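Local coordinates for tartrate dehydrogenase/decarboxylase (Pseudomonas putida, PDB 3FLK), which catalyses the NAD-dependent oxidation of (+)-tartrate to oxaloglycolate, converts meso-tartrate to D-glycerate and oxidatively decarboxylates D-malate to pyruvate, at residues 106-111 and 250-255; 267-272 and 277-282; 121-126 and 233-238. The protein carries 1 engineered substitution. One frame throughout, in Å; residues are numbered along the deposited sequence.

Contact 1: 106-111 and 250-255; sequences NIRPVR and ILSDLG. With OXL (oxalate ion), chain G; SO4 (sulfate ion), chain J.
Ser252 OG is gripped by several groups: it accepts a hydrogen bond from Arg108 NH1 (2.7 Å, 155°), and its single proton has the Gly248 and Asp249 carbonyl oxygens, earlier in the same helix, within bonding reach. The hydroxyl meets the guanidinium at its edge, only 2° out of plane. The next edge of the same group serves the bound oxalate. Arg108 NH1 and Arg108 NH2 both reach oxalate O4, each at 3.0 Å, and a weaker bond runs from NH2 to oxalate O2. The arm gets there because CG stands anti to the carbonyl carbon (chi1 -65°) and the chain stays extended as far as NE. Arg108 NE donates to Asn106 OD1 at 3.2 Å from above the amide plane, so all three guanidinium nitrogens are engaged. This is the active-site cleft of the isocitrate/isopropylmalate dehydrogenase fold, where helix 245-258 packs on central strand 105-111; Arg98 and Arg134 of the same chain and Lys192 of the second subunit complete the cationic cradle of the oxalate. A leucine in place of Arg108 would probably leave oxalate O4 without two of its donors and Ser252 OG without its partner on the strand. Farther along, Val110 CG1 rests 3.4 Å from Gly255 C. The absence of a side chain at Gly255 lets strand and helix come within 6.0 Å, measured from Val110 CA to Gly255 CA.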
loop_
_atom_site.group_PDB
_atom_site.type_symbol
_atom_site.label_atom_id
_atom_site.label_comp_id
_atom_site.label_asym_id
_atom_site.label_seq_id
_atom_site.Cartn_x
_atom_site.Cartn_y
_atom_site.Cartn_z
ATOM N N ASN A 106 15.842 -7.586 3.271
ATOM C CA ASN A 106 15.893 -6.163 2.952
ATOM C C ASN A 106 15.449 -5.357 4.171
ATOM O O ASN A 106 14.257 -5.279 4.473
ATOM C CB ASN A 106 15.031 -5.843 1.725
ATOM C CG ASN A 106 15.393 -4.511 1.075
ATOM O OD1 ASN A 106 15.967 -3.627 1.707
ATOM N ND2 ASN A 106 15.061 -4.372 -0.200
ATOM N N ILE A 107 16.425 -4.783 4.873
ATOM C CA ILE A 107 16.190 -4.037 6.111
ATOM C C ILE A 107 16.054 -2.547 5.821
ATOM O O ILE A 107 16.966 -1.933 5.266
ATOM C CB ILE A 107 17.341 -4.255 7.139
ATOM C CG1 ILE A 107 17.446 -5.729 7.546
ATOM C CG2 ILE A 107 17.158 -3.366 8.370
ATOM C CD1 ILE A 107 16.294 -6.228 8.426
ATOM N N ARG A 108 14.922 -1.973 6.220
ATOM C CA ARG A 108 14.618 -0.571 5.940
ATOM C C ARG A 108 14.044 0.134 7.179
ATOM O O ARG A 108 12.840 0.049 7.443
ATOM C CB ARG A 108 13.661 -0.467 4.738
ATOM C CG ARG A 108 14.273 -0.956 3.429
ATOM C CD ARG A 108 13.267 -1.041 2.283
ATOM N NE ARG A 108 13.943 -1.222 0.999
ATOM C CZ ARG A 108 13.401 -0.965 -0.192
ATOM N NH1 ARG A 108 12.158 -0.512 -0.287
ATOM N NH2 ARG A 108 14.112 -1.158 -1.295
ATOM N N PRO A 109 14.910 0.823 7.954
ATOM C CA PRO A 109 14.445 1.538 9.149
ATOM C C PRO A 109 13.630 2.794 8.839
ATOM O O PRO A 109 13.894 3.490 7.854
ATOM C CB PRO A 109 15.745 1.909 9.873
ATOM C CG PRO A 109 16.779 1.947 8.806
ATOM C CD PRO A 109 16.368 0.943 7.766
ATOM N N VAL A 110 12.641 3.060 9.687
ATOM C CA VAL A 110 11.781 4.230 9.566
ATOM C C VAL A 110 11.862 5.007 10.878
ATOM O O VAL A 110 11.614 4.449 11.949
ATOM C CB VAL A 110 10.313 3.832 9.255
ATOM C CG1 VAL A 110 9.419 5.054 9.189
ATOM C CG2 VAL A 110 10.227 3.041 7.952
ATOM N N ARG A 111 12.213 6.288 10.795
ATOM C CA ARG A 111 12.434 7.100 11.990
ATOM C C ARG A 111 12.101 8.572 11.770
ATOM O O ARG A 111 12.489 9.161 10.760
ATOM C CB ARG A 111 13.888 6.964 12.447
ATOM C CG ARG A 111 14.199 7.536 13.832
ATOM C CD ARG A 111 15.576 7.082 14.293
ATOM N NE ARG A 111 15.729 5.635 14.142
ATOM C CZ ARG A 111 16.875 5.011 13.885
ATOM N NH1 ARG A 111 18.000 5.697 13.745
ATOM N NH2 ARG A 111 16.889 3.692 13.757
ATOM N N ILE A 250 5.967 -1.323 -0.549
ATOM C CA ILE A 250 4.959 -0.291 -0.278
ATOM C C ILE A 250 5.151 0.381 1.089
ATOM O O ILE A 250 5.177 1.614 1.188
ATOM C CB ILE A 250 3.522 -0.854 -0.400
ATOM C CG1 ILE A 250 3.230 -1.271 -1.848
ATOM C CG2 ILE A 250 2.489 0.173 0.080
ATOM C CD1 ILE A 250 2.102 -2.290 -1.994
ATOM N N LEU A 251 5.298 -0.435 2.131
ATOM C CA LEU A 251 5.389 0.064 3.503
ATOM C C LEU A 251 6.644 0.902 3.761
ATOM O O LEU A 251 6.631 1.786 4.617
ATOM C CB LEU A 251 5.288 -1.093 4.507
ATOM C CG LEU A 251 3.957 -1.859 4.577
ATOM C CD1 LEU A 251 4.101 -3.095 5.456
ATOM C CD2 LEU A 251 2.802 -0.983 5.057
ATOM N N SER A 252 7.708 0.634 3.006
ATOM C CA SER A 252 8.976 1.360 3.146
ATOM C C SER A 252 9.062 2.670 2.350
ATOM O O SER A 252 10.068 3.376 2.431
ATOM C CB SER A 252 10.164 0.448 2.822
ATOM O OG SER A 252 10.128 0.008 1.475
ATOM N N ASP A 253 8.030 2.982 1.565
ATOM C CA ASP A 253 7.849 4.347 1.057
ATOM C C ASP A 253 6.861 5.095 1.949
ATOM O O ASP A 253 7.059 6.272 2.261
ATOM C CB ASP A 253 7.368 4.361 -0.400
ATOM C CG ASP A 253 8.500 4.588 -1.399
ATOM O OD1 ASP A 253 9.655 4.208 -1.111
ATOM O OD2 ASP A 253 8.231 5.140 -2.489
ATOM N N LEU A 254 5.811 4.395 2.375
ATOM C CA LEU A 254 4.763 4.984 3.209
ATOM C C LEU A 254 5.269 5.423 4.585
ATOM O O LEU A 254 4.984 6.543 5.027
ATOM C CB LEU A 254 3.589 4.009 3.362
ATOM C CG LEU A 254 2.396 4.462 4.209
ATOM C CD1 LEU A 254 1.736 5.701 3.626
ATOM C CD2 LEU A 254 1.386 3.339 4.335
ATOM N N GLY A 255 6.000 4.535 5.256
ATOM C CA GLY A 255 6.585 4.815 6.571
ATOM C C GLY A 255 7.388 6.109 6.638
ATOM O O GLY A 255 7.061 6.997 7.426
HETATM C C1 OXL G . 11.407 -0.711 -5.455
HETATM C C2 OXL G . 12.156 -0.985 -4.225
HETATM O O1 OXL G . 10.576 0.230 -5.457
HETATM O O2 OXL G . 12.973 -1.931 -4.197
HETATM O O3 OXL G . 11.601 -1.424 -6.464
HETATM O O4 OXL G . 11.948 -0.261 -3.223
HETATM S S SO4 J . 20.391 2.715 12.729
HETATM O O1 SO4 J . 19.085 2.255 12.265
HETATM O O2 SO4 J . 21.015 1.673 13.540
HETATM O O3 SO4 J . 21.250 3.013 11.588
HETATM O O4 SO4 J . 20.214 3.916 13.543
#

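Contact 2: 267-272 and 277-282; sequences SANLNP and PSLFEP
Asn269 and Leu279 pair through two backbone hydrogen bonds, Asn269 N to Leu279 O at 2.7 Å and Leu279 N to Asn269 O at 2.9 Å, the second nearly straight. The strands run antiparallel, 164° between their directions, and Glu281 N continues the register with a bond to Ser267 O. One face of the pair is dry and apolar, its side chains closely packed. Phe280, from the non-hydrogen-bonded pair with Ala268, brings CE1 to 3.6 Å from Ala268 CB, while its CZ meets Leu270 CD2, also at 3.6 Å. Its CG stands anti to the carbonyl carbon (chi1 -59°), which swings the ring back over the neighbouring strand, and Met308 of helix 299-313 closes on it. The face bearing Ser267, Asn269 and Glu281 is instead polar and hydrated, buried as well but with weak bonds between its side chains. Asn269 ND2 is weakly bonded to Glu281 OE2 (3.3 Å), the amide and carboxylate planes 51° apart, and one water joins both groups to Ser267 OG. Stronger partners lie beyond: Arg98 forms a salt bridge with Glu281 OE2, and Asn136 donates to Asn269 OD1. Toward the turn, Ser278 OG accepts from Asn271 N at 3.0 Å and donates to a second water, which in turn donates to Asn271 O. The arrangement is a beta hairpin built into the middle of the mixed central sheet, and it presents Glu281 to the cofactor pocket, where OE1 is hydrogen-bonded to the nicotinamide amide nitrogen of NADH.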
loop_
_atom_site.group_PDB
_atom_site.type_symbol
_atom_site.label_atom_id
_atom_site.label_comp_id
_atom_site.label_asym_id
_atom_site.label_seq_id
_atom_site.Cartn_x
_atom_site.Cartn_y
_atom_site.Cartn_z
ATOM N N SER A 267 18.418 1.477 2.974
ATOM C CA SER A 267 18.120 0.052 2.889
ATOM C C SER A 267 19.373 -0.813 2.829
ATOM O O SER A 267 20.352 -0.478 2.150
ATOM C CB SER A 267 17.196 -0.254 1.712
ATOM O OG SER A 267 17.913 -0.352 0.503
ATOM N N ALA A 268 19.327 -1.920 3.561
ATOM C CA ALA A 268 20.390 -2.910 3.559
ATOM C C ALA A 268 19.860 -4.204 2.941
ATOM O O ALA A 268 18.945 -4.824 3.487
ATOM C CB ALA A 268 20.879 -3.152 4.980
ATOM N N ASN A 269 20.420 -4.579 1.793
ATOM C CA ASN A 269 20.094 -5.838 1.127
ATOM C C ASN A 269 21.117 -6.882 1.551
ATOM O O ASN A 269 22.191 -6.997 0.956
ATOM C CB ASN A 269 20.094 -5.682 -0.398
ATOM C CG ASN A 269 19.039 -4.708 -0.895
ATOM O OD1 ASN A 269 18.059 -5.110 -1.519
ATOM N ND2 ASN A 269 19.242 -3.420 -0.635
ATOM N N LEU A 270 20.774 -7.633 2.591
ATOM C CA LEU A 270 21.734 -8.484 3.278
ATOM C C LEU A 270 21.683 -9.944 2.860
ATOM O O LEU A 270 20.607 -10.544 2.756
ATOM C CB LEU A 270 21.545 -8.397 4.798
ATOM C CG LEU A 270 21.665 -7.048 5.516
ATOM C CD1 LEU A 270 21.496 -7.255 7.010
ATOM C CD2 LEU A 270 22.992 -6.349 5.217
ATOM N N ASN A 271 22.868 -10.494 2.618
ATOM C CA ASN A 271 23.090 -11.930 2.621
ATOM C C ASN A 271 23.751 -12.254 3.968
ATOM O O ASN A 271 24.975 -12.175 4.088
ATOM C CB ASN A 271 23.979 -12.336 1.440
ATOM C CG ASN A 271 24.320 -13.823 1.437
ATOM O OD1 ASN A 271 25.485 -14.200 1.565
ATOM N ND2 ASN A 271 23.307 -14.669 1.292
ATOM N N PRO A 272 22.939 -12.591 4.992
ATOM C CA PRO A 272 23.404 -12.709 6.383
ATOM C C PRO A 272 24.496 -13.759 6.595
ATOM O O PRO A 272 25.330 -13.605 7.491
ATOM C CB PRO A 272 22.136 -13.106 7.148
ATOM C CG PRO A 272 21.010 -12.699 6.269
ATOM C CD PRO A 272 21.504 -12.899 4.879
ATOM N N PRO A 277 28.591 -10.737 -1.403
ATOM C CA PRO A 277 28.535 -9.358 -0.912
ATOM C C PRO A 277 27.100 -8.858 -0.743
ATOM O O PRO A 277 26.230 -9.165 -1.565
ATOM C CB PRO A 277 29.252 -8.558 -2.007
ATOM C CG PRO A 277 29.212 -9.422 -3.216
ATOM C CD PRO A 277 29.256 -10.827 -2.717
ATOM N N SER A 278 26.861 -8.118 0.333
ATOM C CA SER A 278 25.578 -7.466 0.548
ATOM C C SER A 278 25.554 -6.126 -0.189
ATOM O O SER A 278 26.602 -5.613 -0.595
ATOM C CB SER A 278 25.315 -7.280 2.042
ATOM O OG SER A 278 25.147 -8.533 2.686
ATOM N N LEU A 279 24.357 -5.574 -0.370
ATOM C CA LEU A 279 24.179 -4.343 -1.131
ATOM C C LEU A 279 23.481 -3.275 -0.298
ATOM O O LEU A 279 22.478 -3.541 0.369
ATOM C CB LEU A 279 23.407 -4.618 -2.427
ATOM C CG LEU A 279 23.209 -3.463 -3.416
ATOM C CD1 LEU A 279 23.219 -3.980 -4.838
ATOM C CD2 LEU A 279 21.923 -2.700 -3.134
ATOM N N PHE A 280 24.020 -2.062 -0.351
ATOM C CA PHE A 280 23.502 -0.959 0.444
ATOM C C PHE A 280 23.133 0.209 -0.464
ATOM O O PHE A 280 23.936 0.651 -1.288
ATOM C CB PHE A 280 24.506 -0.570 1.537
ATOM C CG PHE A 280 24.830 -1.704 2.480
ATOM C CD1 PHE A 280 24.146 -1.845 3.682
ATOM C CD2 PHE A 280 25.797 -2.653 2.147
ATOM C CE1 PHE A 280 24.430 -2.907 4.546
ATOM C CE2 PHE A 280 26.087 -3.713 3.000
ATOM C CZ PHE A 280 25.404 -3.838 4.202
ATOM N N GLU A 281 21.896 0.677 -0.312
ATOM C CA GLU A 281 21.292 1.638 -1.226
ATOM C C GLU A 281 20.188 2.419 -0.520
ATOM O O GLU A 281 19.641 1.954 0.485
ATOM C CB GLU A 281 20.701 0.912 -2.448
ATOM C CG GLU A 281 19.537 -0.021 -2.107
ATOM C CD GLU A 281 18.754 -0.516 -3.309
ATOM O OE1 GLU A 281 18.742 0.153 -4.364
ATOM O OE2 GLU A 281 18.133 -1.591 -3.189
ATOM N N PRO A 282 19.854 3.617 -1.032
ATOM C CA PRO A 282 18.638 4.265 -0.555
ATOM C C PRO A 282 17.376 3.510 -0.973
ATOM O O PRO A 282 17.401 2.737 -1.936
ATOM C CB PRO A 282 18.677 5.637 -1.232
ATOM C CG PRO A 282 19.600 5.498 -2.375
ATOM C CD PRO A 282 20.581 4.438 -2.017
HETATM O O HOH W 1 16.674 -1.732 -1.152
HETATM O O HOH W 2 27.005 -10.563 2.844
#

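Contact 3: 121-126 and 233-238; sequences ANRKVG and LQPERF. With SO4 (sulfate ion), chain K.
Arg123 reaches across to Glu236 and Pro235, joining the loop between strands 105-111 and 129-135 to the short 3-10 turn 235-237 that follows helix 224-233. The ionic part is a single salt bridge, Arg123 NH2 to Glu236 OE1, 2.7 Å long and 162° at the hydrogen. Glu236 OE1 uses its syn lone pair and lies at the edge of the guanidinium, yet the two flat groups are turned 41° apart and the side chains cross at about a right angle. Both arms fold to meet, Arg123 and Glu236 each bending at the second side-chain torsion. Leu233 O, at the helix end, is 2.9 Å from Arg123 NH2 but too poorly angled for a hydrogen bond, and it probably favours the positive charge there. Van der Waals contact comes from Pro235, whose CD lies 3.8 Å from Arg123 NH2; its ring also packs on Leu120 and Ile128. Both segments also touch the second subunit, Ala121 on Cys118 of that subunit and Leu233 on its Gly260. On the solvent side, Arg237 NE binds a sulfate, probably from the crystallisation liquor, through O3 at 2.8 Å. Arg123 NE, by contrast, is buried by the contact without any hydrogen-bonding partner in the model, 3.8 Å from Pro235 CD.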
loop_
_atom_site.group_PDB
_atom_site.type_symbol
_atom_site.label_atom_id
_atom_site.label_comp_id
_atom_site.label_asym_id
_atom_site.label_seq_id
_atom_site.Cartn_x
_atom_site.Cartn_y
_atom_site.Cartn_z
ATOM N N ALA A 121 -0.280 14.818 11.952
ATOM C CA ALA A 121 -0.657 15.769 12.990
ATOM C C ALA A 121 -0.588 15.120 14.369
ATOM O O ALA A 121 -0.840 13.920 14.510
ATOM C CB ALA A 121 -2.053 16.314 12.727
ATOM N N ASN A 122 -0.236 15.923 15.375
ATOM C CA ASN A 122 -0.184 15.490 16.780
ATOM C C ASN A 122 0.770 14.318 17.039
ATOM O O ASN A 122 0.474 13.427 17.838
ATOM C CB ASN A 122 -1.590 15.165 17.316
ATOM C CG ASN A 122 -2.589 16.295 17.091
ATOM O OD1 ASN A 122 -3.754 16.046 16.770
ATOM N ND2 ASN A 122 -2.139 17.540 17.260
ATOM N N ARG A 123 1.910 14.328 16.352
ATOM C CA ARG A 123 2.930 13.295 16.527
ATOM C C ARG A 123 4.245 13.867 17.039
ATOM O O ARG A 123 4.717 14.903 16.563
ATOM C CB ARG A 123 3.149 12.510 15.227
ATOM C CG ARG A 123 2.615 11.079 15.253
ATOM C CD ARG A 123 1.109 11.018 15.475
ATOM N NE ARG A 123 0.679 9.696 15.928
ATOM C CZ ARG A 123 -0.570 9.383 16.264
ATOM N NH1 ARG A 123 -1.533 10.294 16.206
ATOM N NH2 ARG A 123 -0.860 8.151 16.663
ATOM N N LYS A 124 4.825 13.178 18.018
ATOM C CA LYS A 124 6.092 13.578 18.617
ATOM C C LYS A 124 7.197 12.600 18.231
ATOM O O LYS A 124 6.920 11.489 17.766
ATOM C CB LYS A 124 5.951 13.654 20.135
ATOM N N VAL A 125 8.447 13.025 18.414
ATOM C CA VAL A 125 9.604 12.148 18.247
ATOM C C VAL A 125 9.456 10.973 19.216
ATOM O O VAL A 125 9.177 11.166 20.403
ATOM C CB VAL A 125 10.937 12.906 18.494
ATOM C CG1 VAL A 125 12.138 11.970 18.368
ATOM C CG2 VAL A 125 11.071 14.074 17.522
ATOM N N GLY A 126 9.623 9.762 18.693
ATOM C CA GLY A 126 9.394 8.544 19.461
ATOM C C GLY A 126 8.203 7.761 18.942
ATOM O O GLY A 126 8.169 6.534 19.048
ATOM N N LEU A 233 -2.379 6.489 11.160
ATOM C CA LEU A 233 -3.203 6.804 12.336
ATOM C C LEU A 233 -2.574 6.436 13.679
ATOM O O LEU A 233 -2.773 7.145 14.667
ATOM C CB LEU A 233 -4.599 6.179 12.207
ATOM C CG LEU A 233 -5.517 6.756 11.123
ATOM C CD1 LEU A 233 -6.687 5.823 10.850
ATOM C CD2 LEU A 233 -6.011 8.148 11.496
ATOM N N GLN A 234 -1.833 5.332 13.727
ATOM C CA GLN A 234 -1.136 4.940 14.960
ATOM C C GLN A 234 0.216 4.249 14.721
ATOM O O GLN A 234 0.370 3.053 14.989
ATOM C CB GLN A 234 -2.044 4.115 15.892
ATOM C CG GLN A 234 -2.819 2.985 15.226
ATOM C CD GLN A 234 -3.506 2.064 16.230
ATOM O OE1 GLN A 234 -3.847 0.929 15.904
ATOM N NE2 GLN A 234 -3.713 2.552 17.452
ATOM N N PRO A 235 1.212 5.016 14.232
ATOM C CA PRO A 235 2.529 4.454 13.917
ATOM C C PRO A 235 3.317 4.009 15.156
ATOM O O PRO A 235 4.283 3.254 15.027
ATOM C CB PRO A 235 3.247 5.616 13.223
ATOM C CG PRO A 235 2.594 6.839 13.769
ATOM C CD PRO A 235 1.156 6.467 13.968
ATOM N N GLU A 236 2.898 4.463 16.337
ATOM C CA GLU A 236 3.571 4.119 17.598
ATOM C C GLU A 236 3.498 2.627 17.947
ATOM O O GLU A 236 4.324 2.120 18.707
ATOM C CB GLU A 236 3.028 4.969 18.760
ATOM C CG GLU A 236 1.555 4.723 19.114
ATOM C CD GLU A 236 0.585 5.640 18.374
ATOM O OE1 GLU A 236 0.944 6.190 17.308
ATOM O OE2 GLU A 236 -0.548 5.814 18.873
ATOM N N ARG A 237 2.516 1.935 17.377
ATOM C CA ARG A 237 2.281 0.519 17.657
ATOM C C ARG A 237 3.336 -0.415 17.061
ATOM O O ARG A 237 3.421 -1.583 17.445
ATOM C CB ARG A 237 0.895 0.103 17.152
ATOM C CG ARG A 237 -0.279 0.730 17.899
ATOM C CD ARG A 237 -0.562 0.016 19.219
ATOM N NE ARG A 237 -1.802 0.490 19.833
ATOM C CZ ARG A 237 -1.873 1.442 20.759
ATOM N NH1 ARG A 237 -0.771 2.038 21.199
ATOM N NH2 ARG A 237 -3.053 1.797 21.247
ATOM N N PHE A 238 4.136 0.092 16.128
ATOM C CA PHE A 238 5.031 -0.768 15.356
ATOM C C PHE A 238 6.477 -0.729 15.828
ATOM O O PHE A 238 6.979 0.318 16.247
ATOM C CB PHE A 238 4.923 -0.444 13.860
ATOM C CG PHE A 238 3.514 -0.494 13.344
ATOM C CD1 PHE A 238 2.872 -1.716 13.159
ATOM C CD2 PHE A 238 2.817 0.679 13.077
ATOM C CE1 PHE A 238 1.561 -1.769 12.705
ATOM C CE2 PHE A 238 1.503 0.639 12.617
ATOM C CZ PHE A 238 0.875 -0.590 12.432
HETATM S S SO4 K . -5.532 -0.678 19.542
HETATM O O1 SO4 K . -6.027 0.634 19.950
HETATM O O2 SO4 K . -6.457 -1.270 18.580
HETATM O O3 SO4 K . -4.215 -0.539 18.924
HETATM O O4 SO4 K . -5.427 -1.543 20.713
#

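Contacts 1 and 2 meet in the central sheet, where strands 105-111 and 266-270 are neighbours: Ile107 N lies 2.9 Å from Ala268 O, a probable hydrogen bond, and Arg108 CG packs 3.5 Å from Ser267 CB. Their centres are about 14 Å apart, and together they line the active site, contact 1 binding oxalate through Arg108 and contact 2 the NADH through Glu281; the nearest atom of the Arg108 side chain is about 4 Å from the magnesium ion. Contact 3 lies peripherally, its centre about 22 Å from that of the chain, and its nearest atoms are about 7 Å from contact 1 and 17 Å from contact 2. Like contact 1, it touches the second subunit.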